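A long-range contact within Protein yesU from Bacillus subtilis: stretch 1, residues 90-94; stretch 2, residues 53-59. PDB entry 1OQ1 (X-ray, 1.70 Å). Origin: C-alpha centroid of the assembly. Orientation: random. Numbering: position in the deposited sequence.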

# COMPACT_ATOMS: atom_id res chain seq x y z
N GLU A 90 16.34 -10.95 -1.67
CA GLU A 90 17.01 -10.21 -0.61
C GLU A 90 16.03 -9.40 0.23
O GLU A 90 14.96 -9.00 -0.24
CB GLU A 90 18.06 -9.26 -1.18
CG GLU A 90 19.05 -9.89 -2.15
CD GLU A 90 18.66 -9.67 -3.59
OE1 GLU A 90 17.48 -9.87 -3.94
OE2 GLU A 90 19.54 -9.29 -4.39
N ASP A 91 16.40 -9.17 1.49
CA ASP A 91 15.59 -8.36 2.39
C ASP A 91 15.54 -6.99 1.72
O ASP A 91 16.56 -6.49 1.24
CB ASP A 91 16.26 -8.23 3.75
CG ASP A 91 15.46 -7.39 4.72
OD1 ASP A 91 14.50 -7.93 5.32
OD2 ASP A 91 15.77 -6.19 4.86
N LEU A 92 14.36 -6.37 1.68
CA LEU A 92 14.23 -5.07 1.03
C LEU A 92 15.24 -4.03 1.50
O LEU A 92 15.51 -3.06 0.79
CB LEU A 92 12.82 -4.53 1.24
CG LEU A 92 12.39 -3.49 0.20
CD1 LEU A 92 12.25 -4.16 -1.16
CD2 LEU A 92 11.08 -2.87 0.62
N PHE A 93 15.81 -4.21 2.68
CA PHE A 93 16.75 -3.23 3.19
C PHE A 93 18.20 -3.70 3.21
O PHE A 93 19.06 -3.08 3.84
CB PHE A 93 16.31 -2.77 4.58
CG PHE A 93 14.89 -2.26 4.61
CD1 PHE A 93 14.51 -1.20 3.79
CD2 PHE A 93 13.93 -2.87 5.39
CE1 PHE A 93 13.19 -0.75 3.76
CE2 PHE A 93 12.60 -2.44 5.37
CZ PHE A 93 12.24 -1.38 4.54
N ASP A 94 18.47 -4.80 2.50
CA ASP A 94 19.82 -5.33 2.42
C ASP A 94 20.66 -4.28 1.70
O ASP A 94 20.25 -3.72 0.69
CB ASP A 94 19.82 -6.64 1.62
CG ASP A 94 21.17 -7.32 1.63
OD1 ASP A 94 22.16 -6.72 1.17
OD2 ASP A 94 21.25 -8.48 2.09
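Stretch 2 53-59: FWCPETF

How do the two backbones run where they meet? Stretch 1 has no regular helix or strand; it folds into a type I beta turn from Asp 91 to Asp 94, closed by a hydrogen bond from Asp 94 N to Asp 91 O at 2.8 Å. The turn is further tied by its own side chain, since Phe 93 N donates to Asp 91 OD2 over 2.9 Å. Stretch 2 enters on a strand that begins earlier in the chain and includes Phe 53 and Trp 54, and goes on through Pro 56, whose phi/psi of -77/-16° interrupts the otherwise extended path. The backbones stay well apart: Asp 91 CA lies 8.0 Å from Thr 58 CA, and Phe 93 CA lies 8.4 Å from Pro 56 CA. As stretch 1 advances from Asp 91 to Phe 93, its nearest neighbours step back from Thr 58 to Pro 56, so the two chains run in opposite senses here.

What fills the space between them? Mostly the side chains of Leu 92, Phe 93 and Trp 54, all three of which leave their backbones toward the other stretch. Leu 92 lays its CD2 methyl over one face of the indole, 3.4 Å from the centroid of the six-membered ring of Trp 54 and only 1° off the normal. So nearly axial a position makes this a CH-pi contact, with Leu 92 CD2 also 3.6 Å from Trp 54 CH2.

How does Phe 93 fit beside the same tryptophan? It presents its edge to the indole face in an offset edge-to-face arrangement: its ring centroid is 5.6 Å from that of the five-membered ring of Trp 54, and the planes meet at 78°. The tip of the phenyl ring, Phe 93 CZ, reaches to 3.5 Å from Trp 54 CB. Farther along stretch 2, Phe 93 CE2 is 4.1 Å from Cys 55 O and 4.0 Å from Pro 56 CA, so the phenyl ring packs against backbone as well as side chain.

Does anything polar join the stretches? No direct hydrogen bond does. At the exposed margin, Asp 91 OD1 and Thr 58 OG1 stand 3.6 Å apart, and a water bridges them, donating to Asp 91 OD1 at 2.8 Å and hydrogen-bonding with Thr 58 OG1, also at 2.8 Å. Thus Asp 91 OD2 secures the turn, while OD1 joins the water link to stretch 2.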

# COMPACT_ATOMS: atom_id res chain seq x y z
N PHE A 53 7.01 5.01 2.48
CA PHE A 53 7.32 4.89 3.91
C PHE A 53 7.11 3.42 4.28
O PHE A 53 5.98 2.95 4.34
CB PHE A 53 6.37 5.80 4.69
CG PHE A 53 6.70 5.94 6.15
CD1 PHE A 53 8.01 6.07 6.59
CD2 PHE A 53 5.67 6.03 7.08
CE1 PHE A 53 8.29 6.27 7.94
CE2 PHE A 53 5.94 6.23 8.43
CZ PHE A 53 7.25 6.35 8.86
N TRP A 54 8.21 2.70 4.52
CA TRP A 54 8.15 1.27 4.81
C TRP A 54 8.12 0.81 6.26
O TRP A 54 8.82 1.34 7.12
CB TRP A 54 9.34 0.54 4.18
CG TRP A 54 9.50 0.68 2.72
CD1 TRP A 54 10.27 1.60 2.05
CD2 TRP A 54 8.90 -0.14 1.71
NE1 TRP A 54 10.19 1.40 0.70
CE2 TRP A 54 9.35 0.34 0.46
CE3 TRP A 54 8.02 -1.23 1.74
CZ2 TRP A 54 8.96 -0.25 -0.75
CZ3 TRP A 54 7.62 -1.81 0.54
CH2 TRP A 54 8.09 -1.31 -0.69
N CYS A 55 7.31 -0.22 6.50
CA CYS A 55 7.25 -0.87 7.80
C CYS A 55 8.48 -1.78 7.70
O CYS A 55 8.73 -2.38 6.65
CB CYS A 55 5.97 -1.70 7.92
SG CYS A 55 5.92 -2.84 9.32
N PRO A 56 9.27 -1.92 8.78
CA PRO A 56 10.46 -2.77 8.69
C PRO A 56 10.27 -4.29 8.73
O PRO A 56 11.19 -5.03 8.38
CB PRO A 56 11.31 -2.28 9.85
CG PRO A 56 10.26 -2.01 10.90
CD PRO A 56 9.16 -1.30 10.11
N GLU A 57 9.10 -4.74 9.17
CA GLU A 57 8.82 -6.17 9.30
C GLU A 57 8.57 -6.93 8.01
O GLU A 57 7.88 -6.45 7.12
CB GLU A 57 7.61 -6.37 10.22
CG GLU A 57 7.73 -5.67 11.55
CD GLU A 57 8.82 -6.26 12.41
OE1 GLU A 57 9.36 -5.53 13.27
OE2 GLU A 57 9.14 -7.46 12.23
N THR A 58 9.13 -8.13 7.91
CA THR A 58 8.90 -8.97 6.75
C THR A 58 7.66 -9.78 7.10
O THR A 58 7.64 -10.50 8.10
CB THR A 58 10.06 -9.95 6.48
OG1 THR A 58 11.24 -9.22 6.13
CG2 THR A 58 9.69 -10.90 5.35
N PHE A 59 6.62 -9.66 6.28
CA PHE A 59 5.41 -10.42 6.54
C PHE A 59 5.35 -11.65 5.64
O PHE A 59 5.88 -11.65 4.53
CB PHE A 59 4.17 -9.54 6.32
CG PHE A 59 4.10 -8.37 7.25
CD1 PHE A 59 4.46 -7.10 6.82
CD2 PHE A 59 3.72 -8.54 8.58
CE1 PHE A 59 4.44 -6.01 7.69
CE2 PHE A 59 3.70 -7.47 9.46
CZ PHE A 59 4.06 -6.20 9.01
O HOH W 1 13.42 -10.50 5.02